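Local coordinates for protein VP5 (Halorubrum pleomorphic virus 2, PDB 6QGI) that probably acts as the envelope spike and membrane fusion protein of a pleomorphic virus that infects haloarchaea, at residues T58-Q63 with A225-P230; S129-V132 with G138-D141; T398-G401 with W405-D408. All coordinates share one frame; numbering follows the deposited sequence.

Interaction 1 (T58-Q63 with A225-P230); sequences TIVDNQ and ASNWKP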
ATOM      1  N   THR A  58       1.902  -2.334  -0.397  1.00 20.12           N
ATOM      2  CA  THR A  58       1.101  -3.484  -0.754  1.00 19.55           C
ATOM      3  C   THR A  58       0.606  -4.265   0.463  1.00 22.46           C
ATOM      4  O   THR A  58      -0.603  -4.396   0.624  1.00 21.60           O
ATOM      5  CB  THR A  58       1.857  -4.407  -1.728  1.00 28.88           C
ATOM      6  OG1 THR A  58       3.088  -4.825  -1.130  1.00 30.00           O
ATOM      7  CG2 THR A  58       2.112  -3.758  -3.091  1.00 26.35           C
ATOM      8  N   ILE A  59       1.509  -4.768   1.321  1.00 19.48           N
ATOM      9  CA  ILE A  59       1.109  -5.645   2.423  1.00 19.70           C
ATOM     10  C   ILE A  59       1.081  -5.001   3.833  1.00 24.29           C
ATOM     11  O   ILE A  59       0.050  -5.101   4.500  1.00 24.76           O
ATOM     12  CB  ILE A  59       2.040  -6.890   2.423  1.00 22.83           C
ATOM     13  CG1 ILE A  59       1.753  -7.806   1.212  1.00 23.14           C
ATOM     14  CG2 ILE A  59       1.928  -7.661   3.741  1.00 23.65           C
ATOM     15  CD1 ILE A  59       2.738  -8.859   1.015  1.00 33.22           C
ATOM     16  N   VAL A  60       2.206  -4.434   4.298  1.00 21.03           N
ATOM     17  CA  VAL A  60       2.393  -3.962   5.672  1.00 20.87           C
ATOM     18  C   VAL A  60       1.414  -2.846   6.063  1.00 26.28           C
ATOM     19  O   VAL A  60       0.869  -2.917   7.162  1.00 25.77           O
ATOM     20  CB  VAL A  60       3.872  -3.557   5.951  1.00 23.90           C
ATOM     21  CG1 VAL A  60       4.095  -3.180   7.412  1.00 23.60           C
ATOM     22  CG2 VAL A  60       4.822  -4.688   5.556  1.00 23.38           C
ATOM     23  N   ASP A  61       1.169  -1.851   5.197  1.00 24.53           N
ATOM     24  CA  ASP A  61       0.270  -0.741   5.553  1.00 25.26           C
ATOM     25  C   ASP A  61      -1.218  -1.058   5.367  1.00 29.55           C
ATOM     26  O   ASP A  61      -2.052  -0.276   5.815  1.00 29.75           O
ATOM     27  CB  ASP A  61       0.640   0.532   4.770  1.00 27.54           C
ATOM     28  CG  ASP A  61       1.792   1.330   5.362  1.00 40.48           C
ATOM     29  OD1 ASP A  61       2.436   0.829   6.316  1.00 40.41           O
ATOM     30  OD2 ASP A  61       2.048   2.462   4.872  1.00 47.41           O
ATOM     31  N   ASN A  62      -1.559  -2.207   4.757  1.00 25.50           N
ATOM     32  CA  ASN A  62      -2.956  -2.551   4.504  1.00 25.47           C
ATOM     33  C   ASN A  62      -3.324  -3.912   5.109  1.00 31.17           C
ATOM     34  O   ASN A  62      -3.559  -4.875   4.384  1.00 31.07           O
ATOM     35  CB  ASN A  62      -3.247  -2.522   2.988  1.00 23.74           C
ATOM     36  CG  ASN A  62      -2.587  -1.380   2.243  1.00 32.44           C
ATOM     37  OD1 ASN A  62      -2.744  -0.214   2.583  1.00 26.51           O
ATOM     38  ND2 ASN A  62      -1.820  -1.699   1.219  1.00 18.63           N
ATOM     39  N   GLN A  63      -3.396  -3.981   6.441  1.00 29.36           N
ATOM     40  CA  GLN A  63      -3.749  -5.205   7.169  1.00 29.79           C
ATOM     41  C   GLN A  63      -5.251  -5.287   7.378  1.00 33.67           C
ATOM     42  O   GLN A  63      -5.774  -6.360   7.696  1.00 34.49           O
ATOM     43  CB  GLN A  63      -3.043  -5.273   8.541  1.00 31.65           C
ATOM     44  CG  GLN A  63      -1.669  -4.607   8.607  1.00 50.35           C
ATOM     45  CD  GLN A  63      -1.721  -3.139   8.960  1.00 74.76           C
ATOM     46  OE1 GLN A  63      -2.737  -2.456   8.789  1.00 71.11           O
ATOM     47  NE2 GLN A  63      -0.614  -2.622   9.469  1.00 69.83           N
ATOM     48  N   ALA A 225       9.502  -9.221  10.926  1.00 24.89           N
ATOM     49  CA  ALA A 225       8.527 -10.322  11.008  1.00 25.32           C
ATOM     50  C   ALA A 225       7.355 -10.022  11.971  1.00 28.67           C
ATOM     51  O   ALA A 225       6.268 -10.573  11.786  1.00 28.69           O
ATOM     52  CB  ALA A 225       9.226 -11.606  11.414  1.00 27.11           C
ATOM     53  N   SER A 226       7.571  -9.120  12.954  1.00 24.24           N
ATOM     54  CA  SER A 226       6.575  -8.625  13.912  1.00 23.45           C
ATOM     55  C   SER A 226       5.459  -7.836  13.223  1.00 26.65           C
ATOM     56  O   SER A 226       4.393  -7.665  13.814  1.00 26.45           O
ATOM     57  CB  SER A 226       7.236  -7.716  14.942  1.00 26.15           C
ATOM     58  OG  SER A 226       7.837  -8.479  15.967  1.00 35.99           O
ATOM     59  N   ASN A 227       5.732  -7.296  12.012  1.00 22.00           N
ATOM     60  CA  ASN A 227       4.770  -6.524  11.223  1.00 20.79           C
ATOM     61  C   ASN A 227       4.040  -7.411  10.209  1.00 23.55           C
ATOM     62  O   ASN A 227       2.958  -7.049   9.750  1.00 23.15           O
ATOM     63  CB  ASN A 227       5.470  -5.370  10.506  1.00 20.20           C
ATOM     64  CG  ASN A 227       5.957  -4.271  11.417  1.00 37.15           C
ATOM     65  OD1 ASN A 227       5.570  -4.163  12.587  1.00 28.68           O
ATOM     66  ND2 ASN A 227       6.814  -3.413  10.881  1.00 29.24           N
ATOM     67  N   TRP A 228       4.627  -8.569   9.879  1.00 19.62           N
ATOM     68  CA  TRP A 228       4.093  -9.538   8.925  1.00 19.42           C
ATOM     69  C   TRP A 228       3.260 -10.625   9.623  1.00 25.25           C
ATOM     70  O   TRP A 228       2.278 -11.090   9.046  1.00 25.17           O
ATOM     71  CB  TRP A 228       5.247 -10.167   8.135  1.00 18.01           C
ATOM     72  CG  TRP A 228       5.902  -9.221   7.169  1.00 18.08           C
ATOM     73  CD1 TRP A 228       6.714  -8.164   7.471  1.00 20.65           C
ATOM     74  CD2 TRP A 228       5.785  -9.245   5.740  1.00 17.54           C
ATOM     75  NE1 TRP A 228       7.116  -7.531   6.317  1.00 19.70           N
ATOM     76  CE2 TRP A 228       6.559  -8.175   5.238  1.00 21.01           C
ATOM     77  CE3 TRP A 228       5.118 -10.084   4.832  1.00 18.66           C
ATOM     78  CZ2 TRP A 228       6.686  -7.924   3.867  1.00 19.91           C
ATOM     79  CZ3 TRP A 228       5.224  -9.820   3.477  1.00 20.08           C
ATOM     80  CH2 TRP A 228       6.001  -8.752   3.005  1.00 20.37           C
ATOM     81  N   LYS A 229       3.636 -11.006  10.865  1.00 23.19           N
ATOM     82  CA  LYS A 229       2.935 -12.008  11.681  1.00 23.67           C
ATOM     83  C   LYS A 229       1.454 -11.623  11.934  1.00 28.27           C
ATOM     84  O   LYS A 229       0.611 -12.501  11.735  1.00 28.55           O
ATOM     85  CB  LYS A 229       3.670 -12.278  13.009  1.00 26.46           C
ATOM     86  CG  LYS A 229       2.984 -13.269  13.948  1.00 40.12           C
ATOM     87  CD  LYS A 229       2.871 -14.662  13.355  1.00 49.02           C
ATOM     88  CE  LYS A 229       2.430 -15.669  14.380  1.00 55.10           C
ATOM     89  NZ  LYS A 229       1.963 -16.925  13.733  1.00 59.16           N
ATOM     90  N   PRO A 230       1.076 -10.370  12.324  1.00 24.38           N
ATOM     91  CA  PRO A 230      -0.356 -10.073  12.509  1.00 24.04           C
ATOM     92  C   PRO A 230      -1.162 -10.213  11.213  1.00 27.37           C
ATOM     93  O   PRO A 230      -2.304 -10.668  11.279  1.00 27.54           O
ATOM     94  CB  PRO A 230      -0.363  -8.621  13.003  1.00 25.38           C
ATOM     95  CG  PRO A 230       1.003  -8.377  13.511  1.00 29.84           C
ATOM     96  CD  PRO A 230       1.888  -9.173  12.616  1.00 25.32           C
TER
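Val60, on helix 37-60, comes nearest to Asn227, on helix 225-253, with their CA atoms 6.6 Å apart. The contact is apolar and centres on the Trp228 indole. Ile59 works with two branches: CD1 meets Trp228 CZ3 at 3.6 Å, while CG2 lies over the face of the six-membered ring, 4.2 Å from its centroid, in a CH-pi contact. A chi1 of -70°, measured to CG1, leaves the CG2 methyl anti to the backbone N and directed over the ring. Val60 adds CG2, which approaches the pyrrole side of the indole obliquely, 3.7 Å from Trp228 NE1. Its other methyl, CG1, touches Asn227 CB at 4.0 Å on the exposed side. Behind the contact, Asn62 ND2 turns back to Thr58 O, a bond of 3.0 Å that arrives from above the carbonyl plane and folds the chain back on itself; the same ND2 also bonds to Ser57 O. Trp228 also meets Trp117 edge-to-face and packs against Phe113, both of helix 91-133. The arrangement is that of an aromatic residue wedged between packed helices, here joining three helices of the N-terminal region of the envelope protein.

Interaction 2 (S129-V132 with G138-D141); sequences STVV and GKGD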
ATOM      1  N   SER A 129      25.730 -10.341   0.152  1.00 28.90           N
ATOM      2  CA  SER A 129      26.775 -10.868  -0.728  1.00 29.32           C
ATOM      3  C   SER A 129      27.682  -9.719  -1.155  1.00 31.20           C
ATOM      4  O   SER A 129      28.892  -9.785  -0.943  1.00 32.08           O
ATOM      5  CB  SER A 129      26.171 -11.562  -1.948  1.00 33.65           C
ATOM      6  OG  SER A 129      25.442 -12.725  -1.594  1.00 44.06           O
ATOM      7  N   THR A 130      27.076  -8.641  -1.688  1.00 25.13           N
ATOM      8  CA  THR A 130      27.740  -7.415  -2.143  1.00 24.30           C
ATOM      9  C   THR A 130      28.505  -6.733  -0.988  1.00 27.40           C
ATOM     10  O   THR A 130      29.583  -6.181  -1.218  1.00 28.40           O
ATOM     11  CB  THR A 130      26.705  -6.456  -2.765  1.00 29.22           C
ATOM     12  OG1 THR A 130      25.936  -7.149  -3.741  1.00 25.91           O
ATOM     13  CG2 THR A 130      27.339  -5.271  -3.432  1.00 30.80           C
ATOM     14  N   VAL A 131      27.958  -6.781   0.241  1.00 22.06           N
ATOM     15  CA  VAL A 131      28.578  -6.169   1.422  1.00 21.90           C
ATOM     16  C   VAL A 131      29.835  -6.979   1.814  1.00 27.88           C
ATOM     17  O   VAL A 131      30.922  -6.403   1.843  1.00 28.33           O
ATOM     18  CB  VAL A 131      27.570  -5.982   2.597  1.00 24.61           C
ATOM     19  CG1 VAL A 131      28.273  -5.539   3.868  1.00 24.66           C
ATOM     20  CG2 VAL A 131      26.476  -4.977   2.231  1.00 22.87           C
ATOM     21  N   VAL A 132      29.703  -8.307   2.037  1.00 25.51           N
ATOM     22  CA  VAL A 132      30.826  -9.193   2.388  1.00 27.04           C
ATOM     23  C   VAL A 132      31.934  -9.101   1.314  1.00 31.92           C
ATOM     24  O   VAL A 132      33.099  -8.902   1.669  1.00 32.62           O
ATOM     25  CB  VAL A 132      30.361 -10.661   2.627  1.00 31.63           C
ATOM     26  CG1 VAL A 132      31.534 -11.641   2.639  1.00 33.13           C
ATOM     27  CG2 VAL A 132      29.567 -10.777   3.923  1.00 31.10           C
ATOM     28  N   GLY A 138      32.060  -4.222   5.785  1.00 32.00           N
ATOM     29  CA  GLY A 138      31.479  -5.396   6.422  1.00 31.57           C
ATOM     30  C   GLY A 138      30.030  -5.120   6.767  1.00 32.84           C
ATOM     31  O   GLY A 138      29.566  -3.985   6.619  1.00 31.07           O
ATOM     32  N   LYS A 139      29.295  -6.147   7.218  1.00 29.14           N
ATOM     33  CA  LYS A 139      27.870  -6.037   7.554  1.00 27.66           C
ATOM     34  C   LYS A 139      27.586  -4.963   8.618  1.00 31.81           C
ATOM     35  O   LYS A 139      26.577  -4.269   8.512  1.00 30.85           O
ATOM     36  CB  LYS A 139      27.302  -7.389   7.997  1.00 29.74           C
ATOM     37  CG  LYS A 139      27.170  -8.387   6.852  1.00 33.90           C
ATOM     38  CD  LYS A 139      26.567  -9.703   7.306  1.00 36.88           C
ATOM     39  CE  LYS A 139      26.636 -10.730   6.211  1.00 43.09           C
ATOM     40  NZ  LYS A 139      26.262 -12.079   6.696  1.00 52.75           N
ATOM     41  N   GLY A 140      28.498  -4.802   9.575  1.00 29.38           N
ATOM     42  CA  GLY A 140      28.384  -3.832  10.660  1.00 29.24           C
ATOM     43  C   GLY A 140      28.490  -2.372  10.266  1.00 32.94           C
ATOM     44  O   GLY A 140      28.164  -1.499  11.073  1.00 32.97           O
ATOM     45  N   ASP A 141      28.945  -2.089   9.033  1.00 29.04           N
ATOM     46  CA  ASP A 141      29.091  -0.726   8.506  1.00 28.11           C
ATOM     47  C   ASP A 141      27.793  -0.234   7.848  1.00 30.13           C
ATOM     48  O   ASP A 141      27.633   0.977   7.649  1.00 29.79           O
ATOM     49  CB  ASP A 141      30.256  -0.650   7.505  1.00 30.62           C
ATOM     50  CG  ASP A 141      31.604  -1.026   8.095  1.00 42.75           C
ATOM     51  OD1 ASP A 141      32.054  -0.336   9.037  1.00 44.16           O
ATOM     52  OD2 ASP A 141      32.212  -2.006   7.610  1.00 48.49           O
TER
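Val131 and Val132, near the C-terminal end of helix 91-133, meet the chain at Gly138 and Lys139 after it has turned back. Ser129 and Thr130 precede them in the helix. Val131 is the buried member of the contact. Its CG1 methyl, anti to the backbone N at a chi1 of 172°, presses on the peptide between Gly138 and Lys139, 3.4 Å from Gly138 O and 3.6 Å from Lys139 N. Val131 also packs on Val44 of helix 37-60 and on Ile137 and Val142 of the returning chain. Val132 follows on the exposed side, where its CG2 lies 3.7 Å from Lys139 CE. The lysine chain is extended beyond CG and passes the valine obliquely, so the contact uses its aliphatic part; the ammonium goes on to a salt bridge with Asp155 OD1 and a hydrogen bond to Leu156 O.

The returning segment is held in shape by its own bonds. Gly138 N donates to Asp141 OD2 at 2.9 Å, nearly straight at 168° and on the anti lone pair of that oxygen, while Asp141 N donates to Gly138 O at 3.1 Å. These reciprocal bonds close a compact turn that presents the Gly138 peptide to Val131. The arrangement is a type I beta turn, Gly138 to Asp141, packed against the side of the last turns of helix 91-133 as the chain doubles back on its way to strand 155-159.

Interaction 3 (T398-G401 with W405-D408); sequences TATG and WYHD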
ATOM      1  N   THR A 398      19.505  21.417  -8.008  1.00 46.33           N
ATOM      2  CA  THR A 398      20.772  20.749  -7.702  1.00 46.14           C
ATOM      3  C   THR A 398      21.026  20.773  -6.204  1.00 50.03           C
ATOM      4  O   THR A 398      20.932  21.820  -5.564  1.00 50.13           O
ATOM      5  CB  THR A 398      21.940  21.353  -8.502  1.00 56.50           C
ATOM      6  OG1 THR A 398      21.956  22.753  -8.304  1.00 61.67           O
ATOM      7  CG2 THR A 398      21.826  21.094  -9.984  1.00 54.17           C
ATOM      8  N   ALA A 399      21.362  19.610  -5.660  1.00 46.39           N
ATOM      9  CA  ALA A 399      21.632  19.421  -4.247  1.00 46.09           C
ATOM     10  C   ALA A 399      23.095  19.620  -3.900  1.00 51.90           C
ATOM     11  O   ALA A 399      23.985  19.337  -4.704  1.00 52.10           O
ATOM     12  CB  ALA A 399      21.209  18.024  -3.826  1.00 45.92           C
ATOM     13  N   THR A 400      23.330  20.083  -2.669  1.00 49.40           N
ATOM     14  CA  THR A 400      24.634  20.226  -2.032  1.00 49.92           C
ATOM     15  C   THR A 400      24.578  19.351  -0.779  1.00 54.80           C
ATOM     16  O   THR A 400      23.481  19.031  -0.305  1.00 53.86           O
ATOM     17  CB  THR A 400      24.980  21.697  -1.756  1.00 58.27           C
ATOM     18  OG1 THR A 400      23.855  22.364  -1.190  1.00 55.51           O
ATOM     19  CG2 THR A 400      25.443  22.431  -3.000  1.00 59.21           C
ATOM     20  N   GLY A 401      25.738  18.952  -0.265  1.00 52.70           N
ATOM     21  CA  GLY A 401      25.822  18.096   0.918  1.00 52.36           C
ATOM     22  C   GLY A 401      25.295  18.698   2.212  1.00 56.06           C
ATOM     23  O   GLY A 401      25.043  17.964   3.173  1.00 55.27           O
ATOM     24  N   TRP A 405      19.051  23.291  -1.951  1.00 42.29           N
ATOM     25  CA  TRP A 405      18.806  22.996  -3.359  1.00 41.96           C
ATOM     26  C   TRP A 405      18.848  24.276  -4.178  1.00 46.30           C
ATOM     27  O   TRP A 405      18.031  25.171  -3.970  1.00 46.09           O
ATOM     28  CB  TRP A 405      17.485  22.237  -3.535  1.00 40.05           C
ATOM     29  CG  TRP A 405      17.599  20.810  -3.095  1.00 40.00           C
ATOM     30  CD1 TRP A 405      17.915  19.740  -3.876  1.00 42.51           C
ATOM     31  CD2 TRP A 405      17.530  20.318  -1.748  1.00 39.37           C
ATOM     32  NE1 TRP A 405      17.989  18.600  -3.110  1.00 41.12           N
ATOM     33  CE2 TRP A 405      17.772  18.929  -1.798  1.00 42.50           C
ATOM     34  CE3 TRP A 405      17.244  20.910  -0.505  1.00 40.77           C
ATOM     35  CZ2 TRP A 405      17.754  18.124  -0.651  1.00 41.30           C
ATOM     36  CZ3 TRP A 405      17.248  20.116   0.632  1.00 41.62           C
ATOM     37  CH2 TRP A 405      17.474  18.737   0.549  1.00 41.50           C
ATOM     38  N   TYR A 406      19.829  24.372  -5.089  1.00 42.90           N
ATOM     39  CA  TYR A 406      20.013  25.565  -5.908  1.00 43.85           C
ATOM     40  C   TYR A 406      19.725  25.314  -7.388  1.00 48.31           C
ATOM     41  O   TYR A 406      19.831  24.188  -7.861  1.00 47.00           O
ATOM     42  CB  TYR A 406      21.433  26.147  -5.727  1.00 45.41           C
ATOM     43  CG  TYR A 406      22.541  25.347  -6.379  1.00 46.91           C
ATOM     44  CD1 TYR A 406      23.120  24.261  -5.721  1.00 48.10           C
ATOM     45  CD2 TYR A 406      23.055  25.706  -7.620  1.00 48.45           C
ATOM     46  CE1 TYR A 406      24.156  23.532  -6.307  1.00 49.31           C
ATOM     47  CE2 TYR A 406      24.085  24.983  -8.218  1.00 49.22           C
ATOM     48  CZ  TYR A 406      24.634  23.897  -7.555  1.00 56.71           C
ATOM     49  OH  TYR A 406      25.639  23.169  -8.145  1.00 59.20           O
ATOM     50  N   HIS A 407      19.369  26.384  -8.110  1.00 46.60           N
ATOM     51  CA  HIS A 407      19.115  26.379  -9.545  1.00 47.54           C
ATOM     52  C   HIS A 407      19.347  27.776 -10.104  1.00 53.97           C
ATOM     53  O   HIS A 407      18.807  28.750  -9.571  1.00 53.74           O
ATOM     54  CB  HIS A 407      17.699  25.876  -9.886  1.00 47.84           C
ATOM     55  CG  HIS A 407      17.398  25.911 -11.354  1.00 52.04           C
ATOM     56  ND1 HIS A 407      17.950  24.990 -12.226  1.00 53.59           N
ATOM     57  CD2 HIS A 407      16.645  26.783 -12.060  1.00 54.77           C
ATOM     58  CE1 HIS A 407      17.499  25.318 -13.426  1.00 53.80           C
ATOM     59  NE2 HIS A 407      16.700  26.384 -13.374  1.00 54.89           N
ATOM     60  N   ASP A 408      20.151  27.873 -11.175  1.00 52.35           N
ATOM     61  CA  ASP A 408      20.447  29.146 -11.824  1.00 54.57           C
ATOM     62  C   ASP A 408      19.235  29.574 -12.658  1.00 60.90           C
ATOM     63  O   ASP A 408      18.969  29.002 -13.719  1.00 60.77           O
ATOM     64  CB  ASP A 408      21.732  29.046 -12.676  1.00 57.20           C
ATOM     65  CG  ASP A 408      22.271  30.368 -13.198  1.00 68.82           C
ATOM     66  OD1 ASP A 408      22.000  31.415 -12.566  1.00 70.01           O
ATOM     67  OD2 ASP A 408      22.986  30.351 -14.222  1.00 75.31           O
TER
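Thr398 and Tyr406 form the antiparallel hydrogen-bonded pair of a short beta hairpin, and Ala399 with Trp405 the adjoining non-hydrogen-bonded pair. Both backbone bonds of the first pair are 2.8 Å long: Thr398 N donates to Tyr406 O at 164°, and Tyr406 N donates to Thr398 O in the carbonyl plane. A third bond comes from the threonine hydroxyl, whose OG1 donates to Tyr406 O over 2.6 Å from above the carbonyl plane. Tyr406 O is therefore gripped by the amide and the hydroxyl of the same residue. A chi1 of 53° sets OG1 between the backbone N and the carbonyl carbon, within range of that oxygen. Trp405 CA adds a CH...O contact to Thr398 O.

The ring contacts fall on the two faces of the hairpin. On the face carrying Thr398 and Tyr406, the tyrosine ring folds over the threonine, its chi1 of 73° bringing it back across the neighbouring strand. Thr398 CB makes a CH-pi contact 4.0 Å from the ring centroid, and OG1 lies over the same ring face, 3.0 Å from Tyr406 CZ, a tight approach. Thr400 CG2 approaches the ring obliquely, 3.7 Å from Tyr406 CE1. On the other face, Ala399 CB approaches the Trp405 indole obliquely, 3.3 Å from NE1.

Strand 405-408 is the middle of a three-stranded antiparallel sheet, with 398-399 and 367-370 outermost in this chain. On the far side from 398-399, Trp405 and His407 bond through their backbones to Leu370 and Val368. The Trp405 side chain also touches Leu370, Glu373 and Pro374, and Tyr406 touches Asn367.

The three contacts are separate sites in one chain. Interaction 2 is nested, along the sequence, inside the long loop closed by interaction 1, and both belong to the N-terminal part of the envelope protein; their centres are 27 Å apart and their nearest atoms about 17 Å. Helix 91-133 connects them, since it supplies ring partners for Trp228 and, farther along, the valines of interaction 2. Interaction 3 comes later in the chain, with its centre 38 Å from that of interaction 1 and 32 Å from that of interaction 2. It is the contact that lies near a glycan: the His407 side chain is about 6 Å from the N-acetylglucosamine, and Asn396, the glycosylated residue, precedes its first strand.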